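Local coordinates for mandelate racemase/muconate lactonizing enzyme family protein (Roseovarius nubinhibens ISM, PDB 3U4F) that binds magnesium in a TIM barrel of the enolase superfamily and probably acts as a hydro-lyase or racemase, at residues 139-144 with 333-338; 167-172 with 203-208; 133-138 with 163-168. All coordinates share one frame; numbering follows the deposited sequence.

Contact 1: residues 139-144 with 333-338. With GAI (guanidine), chain F.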
loop_
_atom_site.group_PDB
_atom_site.type_symbol
_atom_site.label_atom_id
_atom_site.label_comp_id
_atom_site.label_asym_id
_atom_site.label_seq_id
_atom_site.Cartn_x
_atom_site.Cartn_y
_atom_site.Cartn_z
ATOM N N SER A 139 -25.655 -10.384 2.668
ATOM C CA SER A 139 -24.326 -10.829 2.317
ATOM C C SER A 139 -23.794 -11.760 3.419
ATOM O O SER A 139 -23.562 -11.349 4.564
ATOM C CB SER A 139 -23.397 -9.643 2.065
ATOM O OG SER A 139 -22.170 -10.063 1.506
ATOM N N SER A 140 -23.623 -13.024 3.044
ATOM C CA SER A 140 -22.890 -13.979 3.854
ATOM C C SER A 140 -21.375 -13.766 3.708
ATOM O O SER A 140 -20.853 -13.640 2.583
ATOM C CB SER A 140 -23.230 -15.395 3.417
ATOM O OG SER A 140 -22.294 -16.313 3.974
HETATM N N MSE A 141 -20.681 -13.786 4.839
HETATM C CA MSE A 141 -19.218 -13.689 4.867
HETATM C C MSE A 141 -18.570 -15.067 4.917
HETATM O O MSE A 141 -17.360 -15.182 4.720
HETATM C CB MSE A 141 -18.754 -12.865 6.100
HETATM C CG MSE A 141 -19.359 -11.466 6.175
HETATM SE SE MSE A 141 -18.827 -10.433 4.576
HETATM C CE MSE A 141 -20.399 -9.301 4.327
ATOM N N LYS A 142 -19.362 -16.114 5.165
ATOM C CA LYS A 142 -18.789 -17.403 5.595
ATOM C C LYS A 142 -18.512 -18.394 4.477
ATOM O O LYS A 142 -19.302 -18.519 3.556
ATOM C CB LYS A 142 -19.723 -18.061 6.623
ATOM C CG LYS A 142 -19.751 -17.356 7.991
ATOM C CD LYS A 142 -20.569 -18.166 8.992
ATOM C CE LYS A 142 -20.351 -17.678 10.417
ATOM N NZ LYS A 142 -20.927 -18.600 11.451
ATOM N N ARG A 143 -17.394 -19.110 4.585
ATOM C CA ARG A 143 -17.170 -20.319 3.781
ATOM C C ARG A 143 -17.250 -21.606 4.593
ATOM O O ARG A 143 -17.365 -22.698 4.002
ATOM C CB ARG A 143 -15.815 -20.280 3.063
ATOM C CG ARG A 143 -15.851 -19.505 1.774
ATOM C CD ARG A 143 -14.454 -19.156 1.280
ATOM N NE ARG A 143 -14.566 -18.447 0.024
ATOM C CZ ARG A 143 -14.584 -17.127 -0.060
ATOM N NH1 ARG A 143 -14.451 -16.384 1.047
ATOM N NH2 ARG A 143 -14.757 -16.562 -1.236
ATOM N N ASP A 144 -17.204 -21.499 5.924
ATOM C CA ASP A 144 -17.298 -22.706 6.755
ATOM C C ASP A 144 -18.710 -23.315 6.830
ATOM O O ASP A 144 -18.894 -24.508 7.168
ATOM C CB ASP A 144 -16.625 -22.527 8.136
ATOM C CG ASP A 144 -17.200 -21.380 8.951
ATOM O OD1 ASP A 144 -17.578 -20.332 8.385
ATOM O OD2 ASP A 144 -17.229 -21.521 10.195
ATOM N N GLU A 333 -24.565 -3.791 -0.209
ATOM C CA GLU A 333 -24.073 -4.966 0.513
ATOM C C GLU A 333 -24.411 -4.868 2.000
ATOM O O GLU A 333 -24.017 -3.920 2.665
ATOM C CB GLU A 333 -22.561 -5.118 0.376
ATOM C CG GLU A 333 -22.126 -6.414 1.071
ATOM C CD GLU A 333 -20.722 -6.823 0.787
ATOM O OE1 GLU A 333 -19.933 -5.987 0.314
ATOM O OE2 GLU A 333 -20.429 -8.018 1.046
ATOM N N PHE A 334 -25.135 -5.853 2.512
ATOM C CA PHE A 334 -25.604 -5.801 3.883
ATOM C C PHE A 334 -25.226 -7.091 4.569
ATOM O O PHE A 334 -25.843 -8.133 4.336
ATOM C CB PHE A 334 -27.120 -5.604 3.953
ATOM C CG PHE A 334 -27.603 -5.275 5.352
ATOM C CD1 PHE A 334 -27.636 -3.948 5.796
ATOM C CD2 PHE A 334 -27.997 -6.295 6.219
ATOM C CE1 PHE A 334 -28.053 -3.647 7.099
ATOM C CE2 PHE A 334 -28.401 -6.005 7.539
ATOM C CZ PHE A 334 -28.443 -4.697 7.968
ATOM N N SER A 335 -24.206 -7.026 5.426
ATOM C CA SER A 335 -23.763 -8.234 6.143
ATOM C C SER A 335 -24.855 -8.790 7.073
ATOM O O SER A 335 -25.411 -8.069 7.922
ATOM C CB SER A 335 -22.509 -7.972 6.997
ATOM O OG SER A 335 -22.202 -9.173 7.708
ATOM N N ILE A 336 -25.150 -10.074 6.906
ATOM C CA ILE A 336 -26.132 -10.725 7.743
ATOM C C ILE A 336 -25.524 -11.598 8.870
ATOM O O ILE A 336 -26.232 -12.367 9.525
ATOM C CB ILE A 336 -27.219 -11.479 6.919
ATOM C CG1 ILE A 336 -26.621 -12.407 5.840
ATOM C CG2 ILE A 336 -28.207 -10.455 6.315
ATOM C CD1 ILE A 336 -25.842 -13.608 6.391
ATOM N N GLU A 337 -24.231 -11.441 9.130
ATOM C CA GLU A 337 -23.596 -12.246 10.182
ATOM C C GLU A 337 -24.037 -11.756 11.568
ATOM O O GLU A 337 -24.266 -10.569 11.744
ATOM C CB GLU A 337 -22.081 -12.238 10.030
ATOM C CG GLU A 337 -21.580 -12.786 8.656
ATOM C CD GLU A 337 -21.995 -14.225 8.363
ATOM O OE1 GLU A 337 -22.373 -14.930 9.309
ATOM O OE2 GLU A 337 -21.920 -14.656 7.186
ATOM N N GLY A 338 -24.191 -12.665 12.529
ATOM C CA GLY A 338 -24.570 -12.264 13.900
ATOM C C GLY A 338 -23.390 -11.857 14.781
ATOM O O GLY A 338 -22.307 -11.550 14.289
HETATM C C GAI F . -17.299 -8.977 0.055
HETATM N N1 GAI F . -17.962 -8.987 1.182
HETATM N N2 GAI F . -16.047 -9.530 -0.124
HETATM N N3 GAI F . -17.808 -8.353 -1.021
#

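Contact 2: residues 167-172 with 203-208. With MG (magnesium ion), chain E; GAI (guanidine), chain F.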
loop_
_atom_site.group_PDB
_atom_site.type_symbol
_atom_site.label_atom_id
_atom_site.label_comp_id
_atom_site.label_asym_id
_atom_site.label_seq_id
_atom_site.Cartn_x
_atom_site.Cartn_y
_atom_site.Cartn_z
ATOM N N LYS A 167 -26.027 -12.936 -1.334
ATOM C CA LYS A 167 -24.681 -13.262 -1.820
ATOM C C LYS A 167 -24.035 -14.333 -0.946
ATOM O O LYS A 167 -24.042 -14.220 0.291
ATOM C CB LYS A 167 -23.781 -12.010 -1.919
ATOM C CG LYS A 167 -22.417 -12.292 -2.560
ATOM C CD LYS A 167 -21.657 -11.017 -2.894
ATOM C CE LYS A 167 -20.861 -10.535 -1.697
ATOM N NZ LYS A 167 -20.181 -9.275 -2.085
ATOM N N VAL A 168 -23.473 -15.363 -1.587
ATOM C CA VAL A 168 -22.752 -16.426 -0.885
ATOM C C VAL A 168 -21.320 -16.517 -1.429
ATOM O O VAL A 168 -20.944 -15.754 -2.314
ATOM C CB VAL A 168 -23.505 -17.798 -1.017
ATOM C CG1 VAL A 168 -24.905 -17.663 -0.476
ATOM C CG2 VAL A 168 -23.518 -18.235 -2.446
ATOM N N ARG A 169 -20.509 -17.413 -0.883
ATOM C CA ARG A 169 -19.100 -17.478 -1.227
ATOM C C ARG A 169 -18.801 -18.696 -2.110
ATOM O O ARG A 169 -19.376 -19.755 -1.902
ATOM C CB ARG A 169 -18.272 -17.581 0.039
ATOM C CG ARG A 169 -18.523 -16.434 1.024
ATOM C CD ARG A 169 -17.890 -15.120 0.504
ATOM N NE ARG A 169 -18.611 -13.949 1.040
ATOM C CZ ARG A 169 -18.238 -12.695 0.827
ATOM N NH1 ARG A 169 -17.103 -12.451 0.173
ATOM N NH2 ARG A 169 -18.997 -11.696 1.272
ATOM N N ALA A 170 -17.883 -18.526 -3.052
ATOM C CA ALA A 170 -17.321 -19.622 -3.866
ATOM C C ALA A 170 -15.845 -19.827 -3.529
ATOM O O ALA A 170 -15.172 -18.904 -3.075
ATOM C CB ALA A 170 -17.436 -19.288 -5.335
ATOM N N GLY A 171 -15.340 -21.038 -3.766
ATOM C CA GLY A 171 -13.896 -21.276 -3.631
ATOM C C GLY A 171 -13.417 -21.157 -2.208
ATOM O O GLY A 171 -14.193 -21.240 -1.272
ATOM N N ALA A 172 -12.113 -20.990 -2.050
ATOM C CA ALA A 172 -11.530 -20.654 -0.759
ATOM C C ALA A 172 -10.961 -19.244 -0.914
ATOM O O ALA A 172 -10.560 -18.850 -2.019
ATOM C CB ALA A 172 -10.435 -21.663 -0.402
ATOM N N LEU A 203 -26.079 -13.738 -5.966
ATOM C CA LEU A 203 -24.742 -13.187 -6.203
ATOM C C LEU A 203 -23.734 -14.144 -5.578
ATOM O O LEU A 203 -24.060 -14.866 -4.641
ATOM C CB LEU A 203 -24.607 -11.824 -5.485
ATOM C CG LEU A 203 -25.520 -10.639 -5.784
ATOM C CD1 LEU A 203 -26.929 -10.787 -5.208
ATOM C CD2 LEU A 203 -24.853 -9.335 -5.178
ATOM N N ILE A 204 -22.500 -14.147 -6.065
ATOM C CA ILE A 204 -21.483 -14.984 -5.438
ATOM C C ILE A 204 -20.177 -14.222 -5.467
ATOM O O ILE A 204 -19.971 -13.349 -6.323
ATOM C CB ILE A 204 -21.353 -16.391 -6.140
ATOM C CG1 ILE A 204 -20.684 -17.434 -5.217
ATOM C CG2 ILE A 204 -20.675 -16.275 -7.503
ATOM C CD1 ILE A 204 -21.073 -18.907 -5.600
ATOM N N ASP A 205 -19.281 -14.575 -4.557
ATOM C CA ASP A 205 -18.018 -13.858 -4.448
ATOM C C ASP A 205 -16.943 -14.933 -4.225
ATOM O O ASP A 205 -17.052 -15.720 -3.293
ATOM C CB ASP A 205 -18.121 -12.928 -3.241
ATOM C CG ASP A 205 -16.991 -11.901 -3.160
ATOM O OD1 ASP A 205 -15.894 -12.159 -3.682
ATOM O OD2 ASP A 205 -17.224 -10.811 -2.561
ATOM N N ALA A 206 -15.933 -14.947 -5.093
ATOM C CA ALA A 206 -14.855 -15.957 -5.063
ATOM C C ALA A 206 -13.616 -15.468 -4.335
ATOM O O ALA A 206 -12.618 -16.190 -4.203
ATOM C CB ALA A 206 -14.489 -16.377 -6.499
ATOM N N ASN A 207 -13.652 -14.222 -3.890
ATOM C CA ASN A 207 -12.507 -13.617 -3.175
ATOM C C ASN A 207 -11.141 -14.048 -3.686
ATOM O O ASN A 207 -10.297 -14.564 -2.910
ATOM C CB ASN A 207 -12.622 -13.893 -1.678
ATOM C CG ASN A 207 -13.805 -13.179 -1.044
ATOM O OD1 ASN A 207 -13.739 -11.975 -0.717
ATOM N ND2 ASN A 207 -14.878 -13.905 -0.866
ATOM N N SER A 208 -10.915 -13.827 -4.976
ATOM C CA SER A 208 -9.564 -13.967 -5.584
ATOM C C SER A 208 -9.051 -15.384 -5.725
ATOM O O SER A 208 -7.841 -15.607 -5.839
ATOM C CB SER A 208 -8.522 -13.115 -4.818
ATOM O OG SER A 208 -8.665 -11.731 -5.110
HETATM MG MG MG E . -16.138 -9.006 -2.241
HETATM C C GAI F . -17.299 -8.977 0.055
HETATM N N1 GAI F . -17.962 -8.987 1.182
HETATM N N2 GAI F . -16.047 -9.530 -0.124
HETATM N N3 GAI F . -17.808 -8.353 -1.021
HETATM O O HOH W 1 -14.583 -9.918 -3.076
#

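Contact 3: residues 133-138 with 163-168. With GAI (guanidine), chain F.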
loop_
_atom_site.group_PDB
_atom_site.type_symbol
_atom_site.label_atom_id
_atom_site.label_comp_id
_atom_site.label_asym_id
_atom_site.label_seq_id
_atom_site.Cartn_x
_atom_site.Cartn_y
_atom_site.Cartn_z
ATOM N N THR A 133 -34.772 5.262 0.310
ATOM C CA THR A 133 -34.450 3.868 0.541
ATOM C C THR A 133 -33.441 3.355 -0.492
ATOM O O THR A 133 -33.266 3.953 -1.560
ATOM C CB THR A 133 -35.704 2.989 0.414
ATOM O OG1 THR A 133 -36.267 3.243 -0.866
ATOM C CG2 THR A 133 -36.750 3.347 1.513
ATOM N N ILE A 134 -32.814 2.229 -0.143
ATOM C CA ILE A 134 -31.833 1.527 -0.984
ATOM C C ILE A 134 -32.093 0.045 -0.832
ATOM O O ILE A 134 -32.114 -0.499 0.291
ATOM C CB ILE A 134 -30.356 1.783 -0.511
ATOM C CG1 ILE A 134 -30.038 3.262 -0.416
ATOM C CG2 ILE A 134 -29.344 1.188 -1.512
ATOM C CD1 ILE A 134 -30.200 3.827 0.972
ATOM N N ARG A 135 -32.220 -0.635 -1.965
ATOM C CA ARG A 135 -32.343 -2.077 -1.973
ATOM C C ARG A 135 -31.106 -2.676 -1.360
ATOM O O ARG A 135 -30.000 -2.256 -1.700
ATOM C CB ARG A 135 -32.432 -2.587 -3.416
ATOM C CG ARG A 135 -32.638 -4.107 -3.513
ATOM C CD ARG A 135 -32.762 -4.510 -4.973
ATOM N NE ARG A 135 -32.947 -5.951 -5.127
ATOM C CZ ARG A 135 -32.759 -6.603 -6.277
ATOM N NH1 ARG A 135 -32.329 -5.956 -7.349
ATOM N NH2 ARG A 135 -32.956 -7.911 -6.333
ATOM N N ALA A 136 -31.278 -3.665 -0.485
ATOM C CA ALA A 136 -30.094 -4.303 0.126
ATOM C C ALA A 136 -29.981 -5.755 -0.326
ATOM O O ALA A 136 -31.000 -6.415 -0.576
ATOM C CB ALA A 136 -30.182 -4.241 1.631
ATOM N N TYR A 137 -28.754 -6.265 -0.437
ATOM C CA TYR A 137 -28.595 -7.710 -0.532
ATOM C C TYR A 137 -28.004 -8.277 0.753
ATOM O O TYR A 137 -27.106 -7.672 1.346
ATOM C CB TYR A 137 -27.799 -8.125 -1.781
ATOM C CG TYR A 137 -26.294 -7.838 -1.824
ATOM C CD1 TYR A 137 -25.378 -8.770 -1.343
ATOM C CD2 TYR A 137 -25.807 -6.690 -2.461
ATOM C CE1 TYR A 137 -23.981 -8.529 -1.428
ATOM C CE2 TYR A 137 -24.444 -6.436 -2.585
ATOM C CZ TYR A 137 -23.528 -7.370 -2.070
ATOM O OH TYR A 137 -22.167 -7.138 -2.193
ATOM N N ALA A 138 -28.527 -9.431 1.171
ATOM C CA ALA A 138 -28.048 -10.178 2.329
ATOM C C ALA A 138 -26.703 -10.823 1.996
ATOM O O ALA A 138 -26.610 -11.648 1.102
ATOM C CB ALA A 138 -29.061 -11.237 2.727
ATOM N N PHE A 163 -35.546 -9.373 2.257
ATOM C CA PHE A 163 -34.460 -9.390 1.258
ATOM C C PHE A 163 -34.929 -10.158 0.020
ATOM O O PHE A 163 -35.612 -11.169 0.167
ATOM C CB PHE A 163 -33.213 -10.125 1.794
ATOM C CG PHE A 163 -32.502 -9.420 2.920
ATOM C CD1 PHE A 163 -31.711 -8.294 2.675
ATOM C CD2 PHE A 163 -32.591 -9.904 4.220
ATOM C CE1 PHE A 163 -31.016 -7.660 3.727
ATOM C CE2 PHE A 163 -31.906 -9.280 5.279
ATOM C CZ PHE A 163 -31.127 -8.139 5.026
ATOM N N ASP A 164 -34.542 -9.696 -1.172
ATOM C CA ASP A 164 -34.805 -10.443 -2.417
ATOM C C ASP A 164 -33.530 -10.637 -3.235
ATOM O O ASP A 164 -33.591 -10.949 -4.415
ATOM C CB ASP A 164 -35.885 -9.755 -3.257
ATOM C CG ASP A 164 -35.437 -8.425 -3.863
ATOM O OD1 ASP A 164 -34.281 -7.967 -3.674
ATOM O OD2 ASP A 164 -36.285 -7.816 -4.560
ATOM N N ALA A 165 -32.386 -10.394 -2.594
ATOM C CA ALA A 165 -31.051 -10.585 -3.180
ATOM C C ALA A 165 -30.116 -11.130 -2.103
ATOM O O ALA A 165 -30.189 -10.711 -0.938
ATOM C CB ALA A 165 -30.523 -9.254 -3.705
ATOM N N PHE A 166 -29.232 -12.048 -2.487
ATOM C CA PHE A 166 -28.460 -12.835 -1.512
ATOM C C PHE A 166 -27.091 -13.163 -2.105
ATOM O O PHE A 166 -27.006 -13.613 -3.246
ATOM C CB PHE A 166 -29.168 -14.157 -1.165
ATOM C CG PHE A 166 -30.614 -13.990 -0.747
ATOM C CD1 PHE A 166 -30.950 -13.891 0.591
ATOM C CD2 PHE A 166 -31.616 -13.928 -1.705
ATOM C CE1 PHE A 166 -32.285 -13.721 0.982
ATOM C CE2 PHE A 166 -32.943 -13.730 -1.342
ATOM C CZ PHE A 166 -33.274 -13.623 0.013
ATOM N N LYS A 167 -26.027 -12.936 -1.334
ATOM C CA LYS A 167 -24.681 -13.262 -1.820
ATOM C C LYS A 167 -24.035 -14.333 -0.946
ATOM O O LYS A 167 -24.042 -14.220 0.291
ATOM C CB LYS A 167 -23.781 -12.010 -1.919
ATOM C CG LYS A 167 -22.417 -12.292 -2.560
ATOM C CD LYS A 167 -21.657 -11.017 -2.894
ATOM C CE LYS A 167 -20.861 -10.535 -1.697
ATOM N NZ LYS A 167 -20.181 -9.275 -2.085
ATOM N N VAL A 168 -23.473 -15.363 -1.587
ATOM C CA VAL A 168 -22.752 -16.426 -0.885
ATOM C C VAL A 168 -21.320 -16.517 -1.429
ATOM O O VAL A 168 -20.944 -15.754 -2.314
ATOM C CB VAL A 168 -23.505 -17.798 -1.017
ATOM C CG1 VAL A 168 -24.905 -17.663 -0.476
ATOM C CG2 VAL A 168 -23.518 -18.235 -2.446
HETATM C C GAI F . -17.299 -8.977 0.055
HETATM N N1 GAI F . -17.962 -8.987 1.182
HETATM N N2 GAI F . -16.047 -9.530 -0.124
HETATM N N3 GAI F . -17.808 -8.353 -1.021
HETATM O O HOH W 2 -33.630 -6.880 -1.038
#

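Contact 1: residues 139-144 with 333-338
The carboxylates of Glu333 and Glu337 are the flat groups here, and residues 139-142 meet both. Glu333 OE2 takes Ser139 OG on its anti lone pair at 2.7 Å, while N1 of the bound guanidine donates to the same oxygen, also at 2.7 Å, from the side where OE1 lies. Met141, present as selenomethionine, adds a third neighbour: its methyl CE stands well above the carboxylate plane, 3.5 Å from Glu333 OE2. Because CG of Glu333 is anti to the backbone N (chi1 -176°) and the chain runs on extended, the acid reaches past Ser139 to the ligand. On Glu337 the anti lone pair of OE2 receives Met141 N at 2.8 Å. Lys142 comes in obliquely at the rim of this carboxylate, its CG near OE2 and its CD and CE near OE1, and the Met141 and Glu337 chains meet CG to CG at 3.6 Å.

The backbones supply a single parallel bridge, Ser139 with Ser335, where strand 332-335 of the barrel adjoins the end of strand 132-139. Ser139 N donates to Phe334 O at 2.8 Å, and Ile336 N returns a bond to Ser139 O. Just beyond, Ser140 OG, which also pairs with Glu150, accepts from Lys142 N in an ST turn.

The chemistry differs at the two acids. Two donors meet on OE2 of Glu333 and Cys308 N holds OE1, which limits the turning of the carboxylate beside guanidine. Glu337 is buried, salt-bridged to Arg153 and 4.5 Å from OE1 to NZ of Lys142, itself paired with Asp340; such surroundings would favour its charged form.

Contact 2: residues 167-172 with 203-208
A beta-alpha-beta unit of the enolase-superfamily barrel brings strand 167-169 beside strand 203-205, with Lys167, Arg169 and Asp205 on the face that lines the magnesium site. The short strands run parallel at 32°. Val168 N donates to Leu203 O at 3.1 Å, Asp205 N to Val168 O at 3.0 Å, and Ala170 N to Asp205 O at 2.9 Å. On the other face Val168 and Ile204 meet, Ala170 CB joins Ile204 CD1 just past the strand, and helix 184-196 covers all three.

Asp205 illustrates how a metal ligand is positioned. With CG anti to the backbone N (chi1 -168°), its OD2 binds magnesium at 2.1 Å; N2 and N3 of guanidine, a water, Glu231 and Glu257 complete six ligands. OD1 accepts from Asn207 N at 3.1 Å, an Asx turn, and from the metal-bound water at 2.7 Å. Lys167, bent at chi3, lays its aliphatic part across Leu203 CB and brings NZ to Asp205 OD2, a weak bond of 3.4 Å within a salt bridge; stronger partners of NZ are Tyr137 and Glu231.

Arg169 keeps one guanidinium face over Asp205 CB, and the carbon of the bound guanidine lies at its edge, in plane, with NH2 2.9 Å from ligand N1. Its NE donates to Ser140 O. A leucine in place of Arg169 is likely to leave Ser140 O without that donor and open a gap in the wall beside guanidine.

Chemically, both Asp205 oxygens are engaged, which fixes the carboxylate's rotation, while Lys167 and Arg169 give the pocket a positive lining, consistent with the anionic substrates of related enzymes.

Contact 3: residues 133-138 with 163-168
Ala138 and Phe166 form the parallel bridge of a beta-alpha-beta unit of the barrel, in which the chain leaves strand 132-139, passes through helix 147-161 and returns as strand 165-169. Two backbone bonds frame the bridge: Ala138 N donates to Ala165 O at 3.0 Å, and Lys167 N to Ala138 O at 2.8 Å.

A salt bridge marks the end of the pairing nearer the start of strand 165-169. Arg135, extended from CG to NE, grips Asp164 side-on: NE reaches OD1 on its syn lone pair at 2.8 Å, and NH2 meets the same atom from above the carboxylate plane at 3.0 Å. The guanidinium and carboxylate planes stand 80° apart, with both nitrogens converging on one oxygen instead of pairing with two. A water bridges the backbones here, donating to Ala136 O and accepting from Asp164 N.

Among polar side chains, Tyr137 OH accepts from Lys167 NZ at 2.9 Å. CG of Tyr137 takes the crowded position between backbone N and carbonyl carbon (chi1 71°), which carries the ring obliquely across the lysine chain, CE1 lying 3.5 Å from Lys167 CB. Tyr331 meets this ring edge-to-face.

Apolar contacts fill the opposite face of the strands. Ala138 CB touches Phe166 CD1 and makes a CH-pi contact with Phe163, sitting 3.9 Å from the ring centroid and only 11° off its normal.

In the fold
Strand 132-139 with its following loop serves contacts 1 and 3, and strand 165-169 serves contacts 2 and 3, as adjacent staves of one barrel. Contact 1 is centred about 11 Å from each of the others, which lie about 15 Å apart between centres. Backbone bonds stitch them together: Phe334 N to Tyr137 O at 2.9 Å, Ser140 N to Lys167 O at 3.0 Å, and Leu203 N to Phe166 O at 2.9 Å. All three reach guanidine. Contact 2 supplies Asp205, one of three protein ligands of magnesium, contact 1 places the Glu333 side chain about 5 Å from the metal, and contact 3 brings Tyr137 OH to Lys167 NZ, which lies 2.8 Å from guanidine N3.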